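Long-range contacts in beta-N-acetylhexosaminidase (Thermotoga neapolitana, PDB 5BZA), which probably hydrolyses terminal non-reducing N-acetyl-D-hexosamine residues from N-acetyl-beta-D-hexosaminides, as a member of glycoside hydrolase family 3: residues G93-M98 and M148-G153; T425-I430 and P440-V445. All blocks are in the same frame, centred on the assembly; numbering follows the deposited sequence.

Contact 1 of 2, residues G93-M98 and M148-G153; sequences GRYCEM and MGYFKG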
# COMPACT_ATOMS: atom_id res chain seq x y z
N GLY B 93 -11.63 -15.57 2.96
CA GLY B 93 -10.71 -15.73 4.07
C GLY B 93 -9.27 -15.35 3.66
O GLY B 93 -8.58 -14.67 4.42
N ARG B 94 -8.83 -15.77 2.48
CA ARG B 94 -7.47 -15.45 2.00
C ARG B 94 -7.30 -13.92 1.80
O ARG B 94 -6.28 -13.33 2.21
CB ARG B 94 -7.17 -16.22 0.70
CG ARG B 94 -7.12 -17.76 0.86
CD ARG B 94 -6.58 -18.50 -0.39
NE ARG B 94 -6.54 -19.96 -0.15
CZ ARG B 94 -6.84 -20.92 -1.04
NH1 ARG B 94 -7.26 -20.62 -2.27
NH2 ARG B 94 -6.77 -22.21 -0.68
N TYR B 95 -8.31 -13.27 1.23
CA TYR B 95 -8.22 -11.84 1.07
C TYR B 95 -8.13 -11.17 2.46
O TYR B 95 -7.36 -10.23 2.67
CB TYR B 95 -9.42 -11.29 0.33
CG TYR B 95 -9.58 -9.81 0.55
CD1 TYR B 95 -8.70 -8.90 -0.04
CD2 TYR B 95 -10.55 -9.31 1.43
CE1 TYR B 95 -8.81 -7.53 0.19
CE2 TYR B 95 -10.66 -7.96 1.67
CZ TYR B 95 -9.79 -7.07 1.05
OH TYR B 95 -9.92 -5.71 1.29
N CYS B 96 -8.96 -11.60 3.40
CA CYS B 96 -8.99 -10.92 4.68
C CYS B 96 -7.71 -11.24 5.47
O CYS B 96 -7.24 -10.46 6.30
CB CYS B 96 -10.25 -11.29 5.48
SG CYS B 96 -11.77 -10.60 4.76
N GLU B 97 -7.13 -12.39 5.22
CA GLU B 97 -5.85 -12.64 5.87
C GLU B 97 -4.73 -11.73 5.32
O GLU B 97 -3.89 -11.25 6.09
CB GLU B 97 -5.40 -14.08 5.74
CG GLU B 97 -4.18 -14.33 6.62
CD GLU B 97 -3.62 -15.72 6.48
OE1 GLU B 97 -4.12 -16.50 5.63
OE2 GLU B 97 -2.67 -16.02 7.24
N MET B 98 -4.71 -11.58 4.01
CA MET B 98 -3.77 -10.71 3.31
C MET B 98 -3.91 -9.29 3.86
O MET B 98 -2.93 -8.65 4.28
CB MET B 98 -4.07 -10.76 1.81
CG MET B 98 -3.13 -9.95 0.91
SD MET B 98 -3.90 -9.31 -0.61
CE MET B 98 -4.83 -7.97 0.10
N MET B 148 -12.17 -15.18 10.30
CA MET B 148 -11.06 -16.07 10.52
C MET B 148 -9.79 -15.52 9.82
O MET B 148 -8.74 -15.46 10.42
CB MET B 148 -11.40 -17.49 10.02
CG MET B 148 -10.37 -18.55 10.39
SD MET B 148 -10.17 -18.74 12.20
CE MET B 148 -11.73 -19.56 12.70
N GLY B 149 -9.93 -15.08 8.57
CA GLY B 149 -8.83 -14.47 7.85
C GLY B 149 -8.24 -13.24 8.54
O GLY B 149 -7.02 -13.16 8.72
N TYR B 150 -9.08 -12.24 8.86
CA TYR B 150 -8.60 -11.05 9.58
C TYR B 150 -7.86 -11.45 10.83
O TYR B 150 -6.78 -10.94 11.16
CB TYR B 150 -9.76 -10.12 9.98
CG TYR B 150 -10.32 -9.29 8.86
CD1 TYR B 150 -9.47 -8.64 7.95
CD2 TYR B 150 -11.71 -9.18 8.69
CE1 TYR B 150 -10.01 -7.89 6.91
CE2 TYR B 150 -12.26 -8.43 7.67
CZ TYR B 150 -11.40 -7.77 6.78
OH TYR B 150 -11.94 -7.02 5.74
N PHE B 151 -8.48 -12.36 11.55
CA PHE B 151 -7.90 -12.83 12.79
C PHE B 151 -6.51 -13.51 12.60
O PHE B 151 -5.56 -13.18 13.30
CB PHE B 151 -8.90 -13.79 13.41
CG PHE B 151 -8.61 -14.10 14.80
CD1 PHE B 151 -8.70 -13.10 15.76
CD2 PHE B 151 -8.34 -15.41 15.19
CE1 PHE B 151 -8.44 -13.38 17.09
CE2 PHE B 151 -8.10 -15.71 16.53
CZ PHE B 151 -8.16 -14.69 17.48
N LYS B 152 -6.41 -14.44 11.65
CA LYS B 152 -5.15 -15.07 11.32
C LYS B 152 -4.10 -14.00 10.96
O LYS B 152 -2.99 -14.04 11.45
CB LYS B 152 -5.31 -16.05 10.16
CG LYS B 152 -5.80 -17.50 10.48
CD LYS B 152 -5.53 -18.38 9.22
CE LYS B 152 -5.94 -19.87 9.26
NZ LYS B 152 -7.36 -20.31 9.15
N GLY B 153 -4.51 -13.00 10.18
CA GLY B 153 -3.64 -11.92 9.76
C GLY B 153 -3.18 -11.01 10.88
O GLY B 153 -2.19 -10.30 10.72
O HOH W 1 -10.34 -5.34 4.40
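Gly149 is where helices 89-106 and 136-153 come closest, opposite Glu97. The two short segments run roughly the same way, crossing at -31° with their axes 6.7 Å apart, and at Gly149 a methyl group would collide with the carbonyl of Gly93. Bare backbones meet instead: Glu97 CA lies 3.1 Å from Gly149 O in a CA-H...O contact, and Gly149 CA approaches Gly93 O in a second. A turn later Gly153 CA sits against Glu97 O, again with no side chain in between. To one flank of this glycine seam, Cys96 has its SG anti to the carbonyl carbon (chi1 -70°) and covers one face of the Tyr150 ring. Its CB stands over the ring centre, 3.7 Å from the centroid, while SG is displaced toward the phenol end and comes 3.5 Å from CZ. Tyr150 starts out pointing away from the other helix, but chi1 of -77° sets CG beside its own backbone N and swings the ring back under the cysteine. At the ring's edge, in plane, a water bonds to Tyr150 OH at 2.7 Å and donates a longer bond of 3.2 Å to Tyr95 OH, joining the two phenols. An alanine here, lacking ring and hydroxyl, would probably leave Cys96 less well packed and the water less firmly held between the helices. On the other flank, Glu97 is extended, with CG anti to the backbone N, and carries its OE2 past Lys152 CB to a salt bridge with Arg319 of the second subunit; Lys152 NZ is too distant to pair with it. This is close helix packing through glycines at a modest crossing angle, with a Cys sulfur-aromatic contact beside it, in the TIM-barrel-type N-terminal domain of the family 3 glycoside hydrolases.

Contact 2 of 2, residues T425-I430 and P440-V445; sequences TIYFII and PGRSVV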
# COMPACT_ATOMS: atom_id res chain seq x y z
N THR B 425 16.75 34.11 5.46
CA THR B 425 16.63 32.95 4.58
C THR B 425 17.04 31.73 5.37
O THR B 425 18.01 31.77 6.13
CB THR B 425 17.47 33.05 3.32
OG1 THR B 425 17.03 34.17 2.56
CG2 THR B 425 17.33 31.79 2.47
N ILE B 426 16.26 30.66 5.25
CA ILE B 426 16.60 29.39 5.85
C ILE B 426 16.82 28.42 4.72
O ILE B 426 15.97 28.29 3.82
CB ILE B 426 15.52 28.88 6.80
CG1 ILE B 426 15.21 29.95 7.85
CG2 ILE B 426 15.98 27.61 7.51
CD1 ILE B 426 14.25 29.51 8.93
N TYR B 427 17.99 27.76 4.76
CA TYR B 427 18.37 26.82 3.74
C TYR B 427 18.02 25.42 4.19
O TYR B 427 18.50 24.94 5.23
CB TYR B 427 19.88 26.91 3.42
CG TYR B 427 20.22 28.22 2.78
CD1 TYR B 427 20.04 28.39 1.41
CD2 TYR B 427 20.68 29.30 3.53
CE1 TYR B 427 20.29 29.58 0.80
CE2 TYR B 427 20.95 30.53 2.92
CZ TYR B 427 20.76 30.65 1.56
OH TYR B 427 21.03 31.84 0.93
N PHE B 428 17.16 24.77 3.41
CA PHE B 428 16.82 23.39 3.68
C PHE B 428 17.60 22.54 2.71
O PHE B 428 17.27 22.49 1.52
CB PHE B 428 15.29 23.15 3.55
CG PHE B 428 14.45 23.85 4.60
CD1 PHE B 428 14.18 25.21 4.50
CD2 PHE B 428 13.91 23.13 5.67
CE1 PHE B 428 13.39 25.86 5.47
CE2 PHE B 428 13.12 23.78 6.65
CZ PHE B 428 12.86 25.14 6.55
N ILE B 429 18.64 21.87 3.19
CA ILE B 429 19.41 21.03 2.30
C ILE B 429 18.84 19.63 2.30
O ILE B 429 19.00 18.88 3.25
CB ILE B 429 20.94 21.02 2.63
CG1 ILE B 429 21.58 22.31 2.10
CG2 ILE B 429 21.62 19.93 1.80
CD1 ILE B 429 21.78 23.42 3.10
N ILE B 430 18.12 19.32 1.23
CA ILE B 430 17.25 18.15 1.25
C ILE B 430 17.71 16.95 0.43
O ILE B 430 17.10 15.89 0.53
CB ILE B 430 15.82 18.54 0.82
CG1 ILE B 430 15.78 19.02 -0.64
CG2 ILE B 430 15.25 19.58 1.78
CD1 ILE B 430 14.34 19.26 -1.12
N PRO B 440 28.30 28.76 4.90
CA PRO B 440 28.81 29.10 6.23
C PRO B 440 28.09 30.33 6.77
O PRO B 440 27.72 31.20 5.99
CB PRO B 440 30.30 29.38 5.98
CG PRO B 440 30.38 29.78 4.56
CD PRO B 440 29.30 29.01 3.84
N GLY B 441 27.95 30.41 8.08
CA GLY B 441 27.22 31.49 8.72
C GLY B 441 25.74 31.60 8.35
O GLY B 441 25.04 32.49 8.82
N ARG B 442 25.23 30.70 7.52
CA ARG B 442 23.84 30.79 7.12
C ARG B 442 22.97 29.93 8.03
O ARG B 442 23.47 28.98 8.66
CB ARG B 442 23.67 30.34 5.69
CG ARG B 442 24.53 31.09 4.70
CD ARG B 442 24.08 32.50 4.38
NE ARG B 442 24.92 33.05 3.30
CZ ARG B 442 24.49 33.91 2.38
NH1 ARG B 442 23.21 34.32 2.43
NH2 ARG B 442 25.30 34.36 1.42
N SER B 443 21.69 30.26 8.11
CA SER B 443 20.71 29.39 8.77
C SER B 443 20.44 28.16 7.93
O SER B 443 19.90 28.23 6.81
CB SER B 443 19.43 30.16 9.04
OG SER B 443 19.63 30.99 10.16
N VAL B 444 20.80 27.01 8.46
CA VAL B 444 20.78 25.84 7.64
C VAL B 444 20.10 24.70 8.38
O VAL B 444 20.38 24.46 9.57
CB VAL B 444 22.22 25.42 7.23
CG1 VAL B 444 22.19 24.12 6.44
CG2 VAL B 444 22.90 26.53 6.39
N VAL B 445 19.21 24.01 7.67
CA VAL B 445 18.55 22.79 8.17
C VAL B 445 18.88 21.64 7.20
O VAL B 445 18.74 21.80 5.98
CB VAL B 445 16.99 22.95 8.29
CG1 VAL B 445 16.32 21.59 8.52
CG2 VAL B 445 16.63 23.89 9.42
O HOH W 2 20.81 32.28 6.44
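Two neighbouring parallel strands of the C-terminal domain's mixed sheet, 425-429 and 443-446, pair here, with strand 399-404 bonded to the far side of the first. The ladder is tight at its later end. Val445 is gripped twice by the opposite strand: its N gives a nearly linear bond of 2.7 Å to Tyr427 O, and its O takes Ile429 N at 2.8 Å, almost along the C=O axis. Tyr427 N adds a third bond, to Ser443 O, in the carbonyl plane. Side chains alternate across the sheet. Phe428 and Val445 lie side by side on one face, pointing the same way, with CD2 of the ring 4.0 Å from CG1 of the valine; helix 452-463 covers both through Ser458. On the other face Val444 CG1, anti to its backbone N, meets Ile429 CD1 at 3.4 Å, closer than usual for two carbons, and the isoleucine's chi2 of 98° is far from a staggered value. The start of the pair is looser. There the strands no longer bond directly across the gap: a water donates to Thr425 O and accepts from Ser443 N, while Ser443 CB rests against Thr425 O. Arg442, partly exposed, crosses the Tyr427 side chain obliquely near CD2 and CE2, bending at chi2 (-74°) so that CB, CG and CD all come near CE2. Guanidinium and ring planes stand 86° apart. Their polar ends are held elsewhere, Tyr427 OH by His417 O and the arginine NH1 and NH2 by Leu420 O and Leu418 O. One face of the tyrosine ring is met from within its own strand, by Thr425 CG2, 3.7 Å above the plane and offset toward the rim.

Contact 1 belongs to the TIM-barrel-type N-terminal domain and contact 2 to the C-terminal domain; their centres are 49 Å apart and their nearest atoms about 32 Å, so neither touches the other. Along the chain they follow in series, 93-98 with 148-153 closing before 425-430 with 440-445 opens. In contact 2 a bound cadmium is about 8 Å from the side chain of Ile429, whereas the side chain of Tyr150 in contact 1 is about 14 Å from a bound cadmium. The side chain of Val445 is about 6 Å from that of His461, which binds zinc in a structure of this protein, though no such ion is bound to this chain here. Contact 1 lies against the second subunit.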